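Local atomic coordinates of 3-keto-5-aminohexanoate cleavage enzyme (Ralstonia eutropha, PDB entry 3C6C), a protein that probably acts as a metal-dependent 3-keto-5-aminohexanoate cleavage enzyme of the beta-keto acid cleavage family. Residues Val55-Ala60 against Gln284-Ala289; Val64-Val69 against Gly267-Leu272. One frame throughout, in Å; residues are numbered along the deposited sequence.

Interaction 1. Residues Val55-Ala60 against Gln284-Ala289; sequences VEAAKA and QLVERA
Val286 gives up the most surface in this contact, sending both of its methyls across to the alanine face of helix 55-60. Its CG1 lies anti to the backbone N (chi1 172°), which spreads the two branches along the facing helix: CG1 reaches Ala60, while CG2 turns to the preceding turn and Ala57. Val286 CG1 rests 3.7 Å from Ala60 CB and also brushes two backbone carbonyls of the facing helix, lying 3.7 Å from Ala60 O and 3.9 Å from Ala57 O. On the other branch, Val286 CG2 meets Ala57 CB at 4.0 Å, a looser van der Waals touch.

Alanine suits both positions because a lone methyl lets the backbones come close. The axes approach to 8.5 Å, and Ala60 CA lies only 5.7 Å from Glu287 CA. A beta-branched valine is short and stiff, so it fills the gap between the helices without a long flexible chain. Polar links fringe this apolar seam: Glu56 OE2 accepts a hydrogen bond from Gly283 N, and Ala60 O accepts one from Arg290 NH1. Beneath it, Val286 also packs on Leu26 and Cys28 of strand 23-29 and on Val266 of strand 264-266. Two nearly parallel helices, crossing at -22° outside neighbouring parallel strands, are typical of the outer layer of a TIM beta/alpha-barrel, here where the first and last barrel strands meet.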
loop_
_atom_site.group_PDB
_atom_site.type_symbol
_atom_site.label_atom_id
_atom_site.label_comp_id
_atom_site.label_asym_id
_atom_site.label_seq_id
_atom_site.Cartn_x
_atom_site.Cartn_y
_atom_site.Cartn_z
ATOM N N VAL A 55 -0.025 23.375 31.492
ATOM C CA VAL A 55 1.217 24.121 31.708
ATOM C C VAL A 55 2.418 23.177 31.764
ATOM O O VAL A 55 3.463 23.447 31.187
ATOM C CB VAL A 55 1.123 25.037 32.969
ATOM C CG1 VAL A 55 2.505 25.656 33.314
ATOM C CG2 VAL A 55 0.077 26.154 32.720
ATOM N N GLU A 56 2.241 22.076 32.458
ATOM C CA GLU A 56 3.250 21.006 32.560
ATOM C C GLU A 56 3.616 20.461 31.171
ATOM O O GLU A 56 4.794 20.282 30.817
ATOM C CB GLU A 56 2.687 19.878 33.445
ATOM C CG GLU A 56 3.534 18.619 33.592
ATOM C CD GLU A 56 2.767 17.553 34.357
ATOM O OE1 GLU A 56 2.600 17.690 35.590
ATOM O OE2 GLU A 56 2.301 16.592 33.753
ATOM N N ALA A 57 2.588 20.230 30.370
ATOM C CA ALA A 57 2.790 19.770 28.992
ATOM C C ALA A 57 3.565 20.814 28.174
ATOM O O ALA A 57 4.514 20.494 27.469
ATOM C CB ALA A 57 1.453 19.425 28.303
ATOM N N ALA A 58 3.176 22.084 28.330
ATOM C CA ALA A 58 3.839 23.187 27.618
ATOM C C ALA A 58 5.324 23.234 27.962
ATOM O O ALA A 58 6.200 23.361 27.108
ATOM C CB ALA A 58 3.162 24.551 27.954
ATOM N N LYS A 59 5.598 23.131 29.256
ATOM C CA LYS A 59 6.959 23.257 29.739
ATOM C C LYS A 59 7.833 22.107 29.232
ATOM O O LYS A 59 9.046 22.234 29.091
ATOM C CB LYS A 59 7.006 23.350 31.267
ATOM C CG LYS A 59 6.606 24.703 31.780
ATOM C CD LYS A 59 6.536 24.699 33.296
ATOM C CE LYS A 59 6.139 26.054 33.882
ATOM N NZ LYS A 59 5.942 25.935 35.372
ATOM N N ALA A 60 7.195 20.977 28.964
ATOM C CA ALA A 60 7.899 19.801 28.421
ATOM C C ALA A 60 8.092 19.886 26.890
ATOM O O ALA A 60 8.813 19.075 26.305
ATOM C CB ALA A 60 7.191 18.510 28.802
ATOM N N GLN A 284 5.574 13.710 31.304
ATOM C CA GLN A 284 6.460 12.586 30.989
ATOM C C GLN A 284 6.172 12.055 29.579
ATOM O O GLN A 284 7.057 11.686 28.828
ATOM C CB GLN A 284 6.301 11.481 32.038
ATOM C CG GLN A 284 6.942 11.858 33.321
ATOM C CD GLN A 284 6.539 10.984 34.486
ATOM O OE1 GLN A 284 5.642 10.158 34.390
ATOM N NE2 GLN A 284 7.199 11.202 35.620
ATOM N N LEU A 285 4.908 12.028 29.234
ATOM C CA LEU A 285 4.470 11.531 27.915
ATOM C C LEU A 285 4.963 12.461 26.814
ATOM O O LEU A 285 5.457 12.021 25.785
ATOM C CB LEU A 285 2.952 11.345 27.855
ATOM C CG LEU A 285 2.348 10.261 28.756
ATOM C CD1 LEU A 285 0.805 10.277 28.642
ATOM C CD2 LEU A 285 2.956 8.841 28.466
ATOM N N VAL A 286 4.847 13.767 27.065
ATOM C CA VAL A 286 5.344 14.780 26.141
ATOM C C VAL A 286 6.854 14.641 25.987
ATOM O O VAL A 286 7.399 14.713 24.892
ATOM C CB VAL A 286 4.965 16.229 26.583
ATOM C CG1 VAL A 286 5.683 17.253 25.698
ATOM C CG2 VAL A 286 3.415 16.477 26.507
ATOM N N GLU A 287 7.544 14.441 27.103
ATOM C CA GLU A 287 9.013 14.360 27.089
ATOM C C GLU A 287 9.472 13.176 26.265
ATOM O O GLU A 287 10.399 13.261 25.445
ATOM C CB GLU A 287 9.554 14.246 28.510
ATOM C CG GLU A 287 11.038 14.027 28.580
ATOM C CD GLU A 287 11.522 13.862 30.030
ATOM O OE1 GLU A 287 10.692 13.498 30.910
ATOM O OE2 GLU A 287 12.730 14.098 30.271
ATOM N N ARG A 288 8.758 12.075 26.411
ATOM C CA ARG A 288 9.110 10.827 25.700
ATOM C C ARG A 288 8.950 11.002 24.194
ATOM O O ARG A 288 9.817 10.627 23.413
ATOM C CB ARG A 288 8.284 9.633 26.209
ATOM C CG ARG A 288 8.406 8.347 25.375
ATOM C CD ARG A 288 8.065 7.099 26.213
ATOM N NE ARG A 288 8.964 7.091 27.361
ATOM C CZ ARG A 288 8.998 6.174 28.319
ATOM N NH1 ARG A 288 8.147 5.163 28.324
ATOM N NH2 ARG A 288 9.888 6.297 29.291
ATOM N N ALA A 289 7.835 11.605 23.810
ATOM C CA ALA A 289 7.498 11.824 22.387
ATOM C C ALA A 289 8.516 12.785 21.747
ATOM O O ALA A 289 9.026 12.586 20.640
ATOM C CB ALA A 289 6.032 12.359 22.260
#

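Interaction 2. Residues Val64-Val69 against Gly267-Leu272; sequences VAHIHV and GLEDNL. With NI (nickel (II) ion), chain B.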
loop_
_atom_site.group_PDB
_atom_site.type_symbol
_atom_site.label_atom_id
_atom_site.label_comp_id
_atom_site.label_asym_id
_atom_site.label_seq_id
_atom_site.Cartn_x
_atom_site.Cartn_y
_atom_site.Cartn_z
ATOM N N VAL A 64 0.380 22.385 21.629
ATOM C CA VAL A 64 -1.059 22.514 21.805
ATOM C C VAL A 64 -1.518 21.652 22.987
ATOM O O VAL A 64 -0.979 20.549 23.209
ATOM C CB VAL A 64 -1.840 22.058 20.498
ATOM C CG1 VAL A 64 -3.349 22.346 20.619
ATOM C CG2 VAL A 64 -1.264 22.723 19.207
ATOM N N ALA A 65 -2.513 22.150 23.714
ATOM C CA ALA A 65 -3.220 21.399 24.774
ATOM C C ALA A 65 -4.666 21.148 24.359
ATOM O O ALA A 65 -5.406 22.100 24.073
ATOM C CB ALA A 65 -3.188 22.149 26.125
ATOM N N HIS A 66 -5.027 19.877 24.334
ATOM C CA HIS A 66 -6.411 19.445 24.094
ATOM C C HIS A 66 -7.090 19.185 25.434
ATOM O O HIS A 66 -6.652 18.378 26.250
ATOM C CB HIS A 66 -6.466 18.229 23.169
ATOM C CG HIS A 66 -7.847 17.700 22.943
ATOM N ND1 HIS A 66 -8.776 18.331 22.140
ATOM C CD2 HIS A 66 -8.482 16.628 23.478
ATOM C CE1 HIS A 66 -9.900 17.626 22.136
ATOM N NE2 HIS A 66 -9.743 16.586 22.940
ATOM N N ILE A 67 -8.171 19.930 25.641
ATOM C CA ILE A 67 -8.823 20.087 26.938
ATOM C C ILE A 67 -10.280 19.606 26.964
ATOM O O ILE A 67 -11.099 19.935 26.090
ATOM C CB ILE A 67 -8.800 21.598 27.328
ATOM C CG1 ILE A 67 -7.369 22.071 27.573
ATOM C CG2 ILE A 67 -9.730 21.901 28.521
ATOM C CD1 ILE A 67 -7.242 23.601 27.411
ATOM N N HIS A 68 -10.521 18.756 27.943
ATOM C CA HIS A 68 -11.858 18.393 28.427
ATOM C C HIS A 68 -11.944 18.896 29.855
ATOM O O HIS A 68 -10.943 19.204 30.494
ATOM C CB HIS A 68 -12.065 16.878 28.515
ATOM C CG HIS A 68 -12.219 16.181 27.201
ATOM N ND1 HIS A 68 -13.363 15.500 26.851
ATOM C CD2 HIS A 68 -11.348 16.009 26.183
ATOM C CE1 HIS A 68 -13.206 14.974 25.651
ATOM N NE2 HIS A 68 -11.992 15.270 25.221
ATOM N N VAL A 69 -13.161 18.938 30.354
ATOM C CA VAL A 69 -13.411 19.187 31.780
ATOM C C VAL A 69 -14.152 18.003 32.371
ATOM O O VAL A 69 -14.772 17.214 31.650
ATOM C CB VAL A 69 -14.206 20.516 32.039
ATOM C CG1 VAL A 69 -13.335 21.700 31.630
ATOM C CG2 VAL A 69 -15.571 20.521 31.349
ATOM N N GLY A 267 -0.823 12.067 25.720
ATOM C CA GLY A 267 -1.580 12.526 26.886
ATOM C C GLY A 267 -2.395 11.488 27.614
ATOM O O GLY A 267 -2.718 10.446 27.086
ATOM N N LEU A 268 -2.775 11.855 28.838
ATOM C CA LEU A 268 -3.531 10.971 29.726
ATOM C C LEU A 268 -4.960 10.692 29.236
ATOM O O LEU A 268 -5.598 9.744 29.695
ATOM C CB LEU A 268 -3.546 11.522 31.160
ATOM C CG LEU A 268 -2.196 11.605 31.865
ATOM C CD1 LEU A 268 -2.391 12.245 33.246
ATOM C CD2 LEU A 268 -1.576 10.219 31.964
ATOM N N GLU A 269 -5.448 11.532 28.316
ATOM C CA GLU A 269 -6.738 11.294 27.676
ATOM C C GLU A 269 -6.726 9.942 26.959
ATOM O O GLU A 269 -7.736 9.233 26.888
ATOM C CB GLU A 269 -7.096 12.418 26.683
ATOM C CG GLU A 269 -8.326 12.112 25.854
ATOM C CD GLU A 269 -8.926 13.355 25.212
ATOM O OE1 GLU A 269 -8.583 14.489 25.605
ATOM O OE2 GLU A 269 -9.742 13.186 24.296
ATOM N N ASP A 270 -5.554 9.579 26.449
ATOM C CA ASP A 270 -5.393 8.445 25.525
ATOM C C ASP A 270 -4.674 7.225 26.112
ATOM O O ASP A 270 -4.801 6.127 25.600
ATOM C CB ASP A 270 -4.623 8.866 24.271
ATOM C CG ASP A 270 -5.275 9.991 23.524
ATOM O OD1 ASP A 270 -6.532 10.092 23.549
ATOM O OD2 ASP A 270 -4.518 10.783 22.892
ATOM N N ASN A 271 -3.918 7.460 27.172
ATOM C CA ASN A 271 -3.064 6.459 27.782
ATOM C C ASN A 271 -2.628 6.894 29.156
ATOM O O ASN A 271 -2.095 7.982 29.307
ATOM C CB ASN A 271 -1.806 6.264 26.917
ATOM C CG ASN A 271 -0.740 5.454 27.625
ATOM O OD1 ASN A 271 -1.027 4.401 28.211
ATOM N ND2 ASN A 271 0.480 5.926 27.562
ATOM N N LEU A 272 -2.854 6.041 30.158
ATOM C CA LEU A 272 -2.460 6.368 31.532
ATOM C C LEU A 272 -1.029 5.981 31.936
ATOM O O LEU A 272 -0.534 6.401 32.987
ATOM C CB LEU A 272 -3.435 5.712 32.518
ATOM C CG LEU A 272 -4.912 6.122 32.430
ATOM C CD1 LEU A 272 -5.661 5.474 33.616
ATOM C CD2 LEU A 272 -5.121 7.623 32.434
HETATM NI NI NI B . -10.936 14.689 23.228
HETATM O O HOH W 1 -8.078 16.340 27.526
HETATM O O HOH W 2 -12.202 12.904 23.265
HETATM O O HOH W 3 -12.434 15.450 21.966
HETATM O O HOH W 4 -10.293 13.789 21.102
#
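His66, His68 and Glu269 meet round one nickel ion, and metal coordination dominates the contact. The ion is bound by His66 NE2 at 2.3 Å, by His68 NE2 at 2.3 Å and by Glu269 OE2 at 2.2 Å. Three waters complete a roughly octahedral shell, one trans to each protein ligand, and the protein thus occupies a single face of the octahedron. In His66, CG stands anti to the backbone N (chi1 177°), carrying the ring forward to the ion; Glu269 arrives from the other segment on an extended chain.

Close packing of flat groups follows from sharing the metal. Glu269 OE1 lies at the edge of the His66 ring, 3.0 Å from His66 CD2, with carboxylate and ring planes 41° apart. Against the His68 ring the carboxylate is turned by 88°.

Hydrogen bonding forms a further layer. One water donates both to His66 O (2.8 Å) and to Glu269 OE1 (2.7 Å), linking the carboxylate oxygen not bound to nickel with the strand backbone. Asn33 OD1 bonds to His68 ND1, and Asn101 OD1 weakly to His66 ND1, helping to set both rings with NE2 facing the ion. The family is assigned zinc, and imidazole nitrogens with a carboxylate suit such a borderline metal. The three water ligands, gathered on one side, mark positions that a substrate's oxygens could plausibly take.

How the interactions relate
From the N terminus, strand 23-29 leads to helix 47-60, whose last turns form one half of interaction 1; strand 64-70 follows directly and supplies the histidines of interaction 2. The chain then runs through the rest of the barrel before strand 264-266 delivers 267-272, closing the loop of interaction 2, and helix 282-295 returns to close that of interaction 1. Interaction 2 is therefore nested inside interaction 1. Their centres lie about 12 Å apart, and they touch where Leu285 CD1 packs 3.6 Å from Gly267 C. One joins the barrel's outer helices, the other joins strand and loop at its metal site.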